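PDB 5DK5: 3'-5' exonuclease crn-4 from Caenorhabditis elegans, which degrades RNA and DNA from the 3' end as a DEDDh-family exonuclease and takes part in apoptotic DNA degradation. Local coordinates for residues 42-48 with 60-66; 131-136 with 301-307. All coordinates share one frame. Residues are numbered along the deposited sequence.

Contact 1 (42-48 with 60-66); sequences IQFAIVA and ISFNKYV
Six backbone hydrogen bonds tie 42-48 to 60-66 as the two strands of an antiparallel beta hairpin, the edge of the mixed sheet in this RNase H-like exonuclease fold. Phe44 and Lys64 bond both ways (Phe44 N to Lys64 O 2.8 Å, Lys64 N to Phe44 O 3.0 Å), as do Ile46 and Phe62 (Ile46 N to Phe62 O 2.7 Å, Phe62 N to Ile46 O 3.0 Å). Beyond them lie Val66 N to Ile42 O at 2.8 Å and Ala48 N to Ile60 O at 3.1 Å. Gln43-Tyr65, Ala45-Asn63 and Val47-Ser61 are the non-hydrogen-bonded pairs, CA atoms 4.3 to 4.5 Å apart. The strand axes run at 172° and approach to 4.5 Å. Ile42 departs from extended geometry (phi/psi -125/-11): it and Gln43 both face Glu27 of strand 20-28, itself a Mg(2+)-binding residue, in a classic beta bulge.

On the face of Gln43, Ala45 and Val47, the t rotamers of Gln43 and Asn63 bring Gln43 NE2 to 3.2 Å from Asn63 OD1, a diagonal hydrogen bond; helix 191-207 covers Ala45 and Val47 here. The opposite face, carrying Phe44, Ile46 and Phe62, packs against helix 95-109 through Phe102. Both phenylalanines adopt chi1 t, and the edge of Phe62 meets the face of Phe44 in a T-shaped pair, centroids 5.3 Å apart and planes at 76°. At the corner of the chain, Ile60 CG2 rests 3.7 Å from Ala48 CB.

Contact 2 (131-136 with 301-307); sequences QYQMKL and FAKIAGY
Tyr132 and Lys135, one helical turn apart on 131-136, reach across to carbonyl groups of 301-307. The helix axes run at 35° and come no closer than 10.7 Å, so side chains fill most of the gap; the nearest CA atoms, those of Leu136 and Ala305, are 5.7 Å apart.

Tyr132, with chi1 t and chi2 79°, swings its ring to helix 301-305 and donates from OH to Phe301 O at 2.6 Å. Its CE1 lies 3.6 Å from both Phe301 CD1 and Ala305 CB; the Tyr132 and Phe301 rings meet obliquely, planes at 61°. Phe301 (chi1 p) continues this apolar cluster to Phe246 on helix 239-249.

Lys135 alternates t, p, t, p along its chain, which lays the aliphatic part over Tyr307 and brings NZ to 2.8 Å from Ala305 O, a hydrogen bond. Its CE stands over the Tyr307 ring in a CH-pi contact, 4.3 Å from the centroid, while NZ at 5.2 Å from that centroid offers at most a weak cation-pi attraction. Tyr307 takes chi1 m, with its OH 3.4 Å from Lys135 CB. Leu136 (m, t) sets CD2 3.7 Å from Ala305 CB. One water donates to Lys135 O at 3.2 Å and to Ala305 O at 3.0 Å.

Gly306, phi/psi 88/29, is the C-prime residue of a Schellman motif, with Tyr307 N to Ala302 O at 3.0 Å and a weak Gly306 N to Lys303 O bond at 3.2 Å: a capped helix end near the C-terminus, packed on helix 124-136.

In the fold
Contact 1 is the more deeply buried, with 9 of its 14 touching residues buried, against 3 of 9 in contact 2; the surfaces covered are 630 and 367 Å². Sequence separation differs too: 11 residues lie between the hairpin segments, 164 between the helical ones. The first contact relies on main-chain pairing with aromatic packing, beside the Mg(2+)-binding residues; the second joins helices far apart in sequence by side chain-to-carbonyl bonds and a water, near the chain's end, where Ile304 packs on Arg72 of the second subunit. The contact centres are 22 Å apart and their atoms do not touch, yet helix 95-109 meets Phe62 of contact 1 and Met134 on the helix of contact 2.

Contact 1 (42-48 with 60-66)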
loop_
_atom_site.group_PDB
_atom_site.type_symbol
_atom_site.label_atom_id
_atom_site.label_comp_id
_atom_site.label_asym_id
_atom_site.label_seq_id
_atom_site.Cartn_x
_atom_site.Cartn_y
_atom_site.Cartn_z
ATOM N N ILE B 42 2.836 11.961 -4.301
ATOM C CA ILE B 42 1.487 11.870 -4.858
ATOM C C ILE B 42 0.862 13.251 -5.063
ATOM O O ILE B 42 -0.184 13.374 -5.702
ATOM C CB ILE B 42 0.561 11.018 -3.966
ATOM C CG1 ILE B 42 0.571 11.534 -2.526
ATOM C CG2 ILE B 42 0.997 9.556 -4.010
ATOM C CD1 ILE B 42 -0.390 10.799 -1.610
ATOM N N GLN B 43 1.499 14.286 -4.523
ATOM C CA GLN B 43 1.112 15.657 -4.837
ATOM C C GLN B 43 2.328 16.580 -4.847
ATOM O O GLN B 43 3.211 16.480 -3.995
ATOM C CB GLN B 43 0.064 16.174 -3.853
ATOM C CG GLN B 43 -0.523 17.519 -4.262
ATOM C CD GLN B 43 -1.744 17.906 -3.452
ATOM O OE1 GLN B 43 -2.073 17.268 -2.451
ATOM N NE2 GLN B 43 -2.425 18.961 -3.885
ATOM N N PHE B 44 2.348 17.476 -5.829
ATOM C CA PHE B 44 3.476 18.360 -6.097
ATOM C C PHE B 44 2.962 19.798 -6.136
ATOM O O PHE B 44 2.339 20.205 -7.116
ATOM C CB PHE B 44 4.135 17.961 -7.425
ATOM C CG PHE B 44 5.522 18.508 -7.630
ATOM C CD1 PHE B 44 5.964 19.639 -6.963
ATOM C CD2 PHE B 44 6.388 17.882 -8.513
ATOM C CE1 PHE B 44 7.241 20.129 -7.170
ATOM C CE2 PHE B 44 7.665 18.367 -8.723
ATOM C CZ PHE B 44 8.091 19.490 -8.053
ATOM N N ALA B 45 3.225 20.562 -5.075
ATOM C CA ALA B 45 2.645 21.896 -4.921
ATOM C C ALA B 45 3.702 22.978 -4.719
ATOM O O ALA B 45 4.597 22.842 -3.883
ATOM C CB ALA B 45 1.663 21.907 -3.758
ATOM N N ILE B 46 3.581 24.054 -5.490
ATOM C CA ILE B 46 4.472 25.205 -5.378
ATOM C C ILE B 46 3.678 26.505 -5.481
ATOM O O ILE B 46 2.726 26.600 -6.256
ATOM C CB ILE B 46 5.569 25.197 -6.471
ATOM C CG1 ILE B 46 6.405 23.916 -6.390
ATOM C CG2 ILE B 46 6.477 26.424 -6.332
ATOM C CD1 ILE B 46 7.401 23.751 -7.526
ATOM N N VAL B 47 4.069 27.494 -4.682
ATOM C CA VAL B 47 3.553 28.852 -4.811
ATOM C C VAL B 47 4.725 29.826 -4.769
ATOM O O VAL B 47 5.664 29.654 -3.990
ATOM C CB VAL B 47 2.532 29.199 -3.702
ATOM C CG1 VAL B 47 3.182 29.159 -2.328
ATOM C CG2 VAL B 47 1.908 30.566 -3.961
ATOM N N ALA B 48 4.667 30.846 -5.619
ATOM C CA ALA B 48 5.766 31.791 -5.755
ATOM C C ALA B 48 5.591 32.986 -4.824
ATOM O O ALA B 48 4.473 33.447 -4.592
ATOM C CB ALA B 48 5.877 32.255 -7.195
ATOM N N ILE B 60 0.638 32.518 -9.498
ATOM C CA ILE B 60 1.825 31.812 -9.965
ATOM C C ILE B 60 2.042 30.579 -9.100
ATOM O O ILE B 60 2.672 30.652 -8.045
ATOM C CB ILE B 60 3.084 32.699 -9.924
ATOM C CG1 ILE B 60 2.845 34.000 -10.697
ATOM C CG2 ILE B 60 4.283 31.936 -10.495
ATOM C CD1 ILE B 60 4.005 34.977 -10.645
ATOM N N SER B 61 1.520 29.446 -9.554
ATOM C CA SER B 61 1.588 28.217 -8.780
ATOM C C SER B 61 1.646 26.979 -9.663
ATOM O O SER B 61 1.184 26.983 -10.805
ATOM C CB SER B 61 0.384 28.124 -7.841
ATOM O OG SER B 61 -0.827 28.290 -8.555
ATOM N N PHE B 62 2.233 25.926 -9.105
ATOM C CA PHE B 62 2.281 24.612 -9.726
ATOM C C PHE B 62 1.633 23.626 -8.765
ATOM O O PHE B 62 2.044 23.533 -7.613
ATOM C CB PHE B 62 3.725 24.213 -10.027
ATOM C CG PHE B 62 3.858 22.901 -10.741
ATOM C CD1 PHE B 62 3.814 22.845 -12.122
ATOM C CD2 PHE B 62 4.039 21.725 -10.031
ATOM C CE1 PHE B 62 3.940 21.642 -12.785
ATOM C CE2 PHE B 62 4.166 20.518 -10.689
ATOM C CZ PHE B 62 4.119 20.477 -12.068
ATOM N N ASN B 63 0.620 22.903 -9.231
ATOM C CA ASN B 63 -0.134 22.005 -8.362
ATOM C C ASN B 63 -0.650 20.788 -9.122
ATOM O O ASN B 63 -1.664 20.858 -9.816
ATOM C CB ASN B 63 -1.298 22.754 -7.711
ATOM C CG ASN B 63 -1.980 21.945 -6.623
ATOM O OD1 ASN B 63 -1.495 20.888 -6.219
ATOM N ND2 ASN B 63 -3.110 22.444 -6.138
ATOM N N LYS B 64 0.060 19.674 -8.976
ATOM C CA LYS B 64 -0.260 18.449 -9.696
ATOM C C LYS B 64 -0.316 17.253 -8.759
ATOM O O LYS B 64 0.449 17.163 -7.800
ATOM C CB LYS B 64 0.773 18.187 -10.796
ATOM C CG LYS B 64 0.332 18.585 -12.199
ATOM C CD LYS B 64 0.539 20.059 -12.465
ATOM C CE LYS B 64 0.540 20.345 -13.958
ATOM N NZ LYS B 64 -0.730 19.929 -14.608
ATOM N N TYR B 65 -1.239 16.343 -9.045
ATOM C CA TYR B 65 -1.249 15.035 -8.409
ATOM C C TYR B 65 -0.248 14.146 -9.134
ATOM O O TYR B 65 0.106 14.420 -10.281
ATOM C CB TYR B 65 -2.648 14.420 -8.443
ATOM C CG TYR B 65 -3.655 15.159 -7.594
ATOM C CD1 TYR B 65 -3.521 15.203 -6.214
ATOM C CD2 TYR B 65 -4.742 15.807 -8.167
ATOM C CE1 TYR B 65 -4.433 15.873 -5.428
ATOM C CE2 TYR B 65 -5.663 16.480 -7.388
ATOM C CZ TYR B 65 -5.503 16.510 -6.017
ATOM O OH TYR B 65 -6.412 17.176 -5.226
ATOM N N VAL B 66 0.205 13.094 -8.461
ATOM C CA VAL B 66 1.175 12.166 -9.035
ATOM C C VAL B 66 0.744 10.728 -8.766
ATOM O O VAL B 66 0.356 10.390 -7.649
ATOM C CB VAL B 66 2.588 12.396 -8.458
ATOM C CG1 VAL B 66 3.597 11.445 -9.094
ATOM C CG2 VAL B 66 3.023 13.831 -8.671
#

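Contact 2 (131-136 with 301-307)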
loop_
_atom_site.group_PDB
_atom_site.type_symbol
_atom_site.label_atom_id
_atom_site.label_comp_id
_atom_site.label_asym_id
_atom_site.label_seq_id
_atom_site.Cartn_x
_atom_site.Cartn_y
_atom_site.Cartn_z
ATOM N N GLN B 131 14.845 13.318 -2.742
ATOM C CA GLN B 131 15.992 12.447 -2.993
ATOM C C GLN B 131 15.573 10.998 -3.266
ATOM O O GLN B 131 16.079 10.361 -4.192
ATOM C CB GLN B 131 16.961 12.491 -1.808
ATOM C CG GLN B 131 18.420 12.494 -2.219
ATOM C CD GLN B 131 19.368 12.311 -1.051
ATOM O OE1 GLN B 131 20.432 11.709 -1.195
ATOM N NE2 GLN B 131 18.996 12.837 0.112
ATOM N N TYR B 132 14.646 10.484 -2.465
ATOM C CA TYR B 132 14.209 9.097 -2.598
ATOM C C TYR B 132 13.400 8.890 -3.874
ATOM O O TYR B 132 13.578 7.891 -4.575
ATOM C CB TYR B 132 13.382 8.675 -1.384
ATOM C CG TYR B 132 13.047 7.202 -1.371
ATOM C CD1 TYR B 132 13.986 6.263 -0.973
ATOM C CD2 TYR B 132 11.794 6.750 -1.759
ATOM C CE1 TYR B 132 13.689 4.916 -0.960
ATOM C CE2 TYR B 132 11.485 5.403 -1.747
ATOM C CZ TYR B 132 12.437 4.492 -1.347
ATOM O OH TYR B 132 12.134 3.149 -1.336
ATOM N N GLN B 133 12.511 9.832 -4.170
ATOM C CA GLN B 133 11.696 9.761 -5.376
ATOM C C GLN B 133 12.571 9.839 -6.626
ATOM O O GLN B 133 12.296 9.173 -7.626
ATOM C CB GLN B 133 10.654 10.882 -5.387
ATOM C CG GLN B 133 9.728 10.877 -6.596
ATOM C CD GLN B 133 8.884 9.622 -6.681
ATOM O OE1 GLN B 133 7.976 9.413 -5.874
ATOM N NE2 GLN B 133 9.179 8.776 -7.661
ATOM N N MET B 134 13.627 10.648 -6.564
ATOM C CA MET B 134 14.557 10.781 -7.682
ATOM C C MET B 134 15.241 9.447 -7.964
ATOM O O MET B 134 15.509 9.109 -9.116
ATOM C CB MET B 134 15.613 11.854 -7.399
ATOM C CG MET B 134 15.098 13.290 -7.399
ATOM S SD MET B 134 14.315 13.832 -8.921
ATOM C CE MET B 134 13.847 15.487 -8.435
ATOM N N LYS B 135 15.523 8.695 -6.905
ATOM C CA LYS B 135 16.139 7.380 -7.042
ATOM C C LYS B 135 15.171 6.411 -7.707
ATOM O O LYS B 135 15.553 5.671 -8.613
ATOM C CB LYS B 135 16.572 6.839 -5.678
ATOM C CG LYS B 135 17.232 5.461 -5.722
ATOM C CD LYS B 135 18.575 5.513 -6.430
ATOM C CE LYS B 135 19.282 4.170 -6.395
ATOM N NZ LYS B 135 18.532 3.129 -7.144
ATOM N N LEU B 136 13.922 6.413 -7.248
ATOM C CA LEU B 136 12.897 5.549 -7.825
ATOM C C LEU B 136 12.721 5.832 -9.313
ATOM O O LEU B 136 12.583 4.912 -10.119
ATOM C CB LEU B 136 11.557 5.736 -7.107
ATOM C CG LEU B 136 11.480 5.372 -5.625
ATOM C CD1 LEU B 136 10.055 5.552 -5.127
ATOM C CD2 LEU B 136 11.959 3.951 -5.380
ATOM N N PHE B 301 12.631 -0.282 2.277
ATOM C CA PHE B 301 12.619 0.892 1.408
ATOM C C PHE B 301 13.951 1.055 0.682
ATOM O O PHE B 301 14.007 1.623 -0.407
ATOM C CB PHE B 301 12.285 2.159 2.206
ATOM C CG PHE B 301 13.457 2.758 2.941
ATOM C CD1 PHE B 301 14.328 3.628 2.300
ATOM C CD2 PHE B 301 13.670 2.476 4.279
ATOM C CE1 PHE B 301 15.398 4.184 2.974
ATOM C CE2 PHE B 301 14.738 3.033 4.959
ATOM C CZ PHE B 301 15.602 3.888 4.305
ATOM N N ALA B 302 15.025 0.564 1.292
ATOM C CA ALA B 302 16.333 0.589 0.652
ATOM C C ALA B 302 16.396 -0.482 -0.430
ATOM O O ALA B 302 16.894 -0.246 -1.532
ATOM C CB ALA B 302 17.433 0.380 1.676
ATOM N N LYS B 303 15.867 -1.658 -0.107
ATOM C CA LYS B 303 15.905 -2.802 -1.009
ATOM C C LYS B 303 15.109 -2.547 -2.284
ATOM O O LYS B 303 15.570 -2.845 -3.384
ATOM C CB LYS B 303 15.360 -4.047 -0.305
ATOM C CG LYS B 303 15.808 -5.363 -0.918
ATOM C CD LYS B 303 17.270 -5.638 -0.612
ATOM C CE LYS B 303 17.673 -7.044 -1.016
ATOM N NZ LYS B 303 19.083 -7.341 -0.640
ATOM N N ILE B 304 13.910 -1.996 -2.132
ATOM C CA ILE B 304 13.012 -1.813 -3.265
ATOM C C ILE B 304 13.440 -0.643 -4.153
ATOM O O ILE B 304 13.118 -0.611 -5.341
ATOM C CB ILE B 304 11.551 -1.600 -2.793
ATOM C CG1 ILE B 304 10.575 -1.898 -3.935
ATOM C CG2 ILE B 304 11.347 -0.191 -2.235
ATOM C CD1 ILE B 304 9.126 -1.974 -3.499
ATOM N N ALA B 305 14.162 0.316 -3.579
ATOM C CA ALA B 305 14.678 1.447 -4.346
ATOM C C ALA B 305 15.982 1.083 -5.054
ATOM O O ALA B 305 16.441 1.808 -5.936
ATOM C CB ALA B 305 14.891 2.653 -3.442
ATOM N N GLY B 306 16.582 -0.035 -4.654
ATOM C CA GLY B 306 17.777 -0.541 -5.306
ATOM C C GLY B 306 19.076 0.009 -4.743
ATOM O O GLY B 306 20.066 0.123 -5.464
ATOM N N TYR B 307 19.080 0.350 -3.458
ATOM C CA TYR B 307 20.306 0.793 -2.801
ATOM C C TYR B 307 21.180 -0.407 -2.458
ATOM O O TYR B 307 22.391 -0.275 -2.290
ATOM C CB TYR B 307 19.992 1.604 -1.543
ATOM C CG TYR B 307 19.501 3.004 -1.839
ATOM C CD1 TYR B 307 20.371 3.977 -2.313
ATOM C CD2 TYR B 307 18.173 3.352 -1.645
ATOM C CE1 TYR B 307 19.930 5.259 -2.588
ATOM C CE2 TYR B 307 17.722 4.633 -1.916
ATOM C CZ TYR B 307 18.604 5.580 -2.386
ATOM O OH TYR B 307 18.154 6.853 -2.657
HETATM O O HOH W 1 15.450 2.452 -8.679
#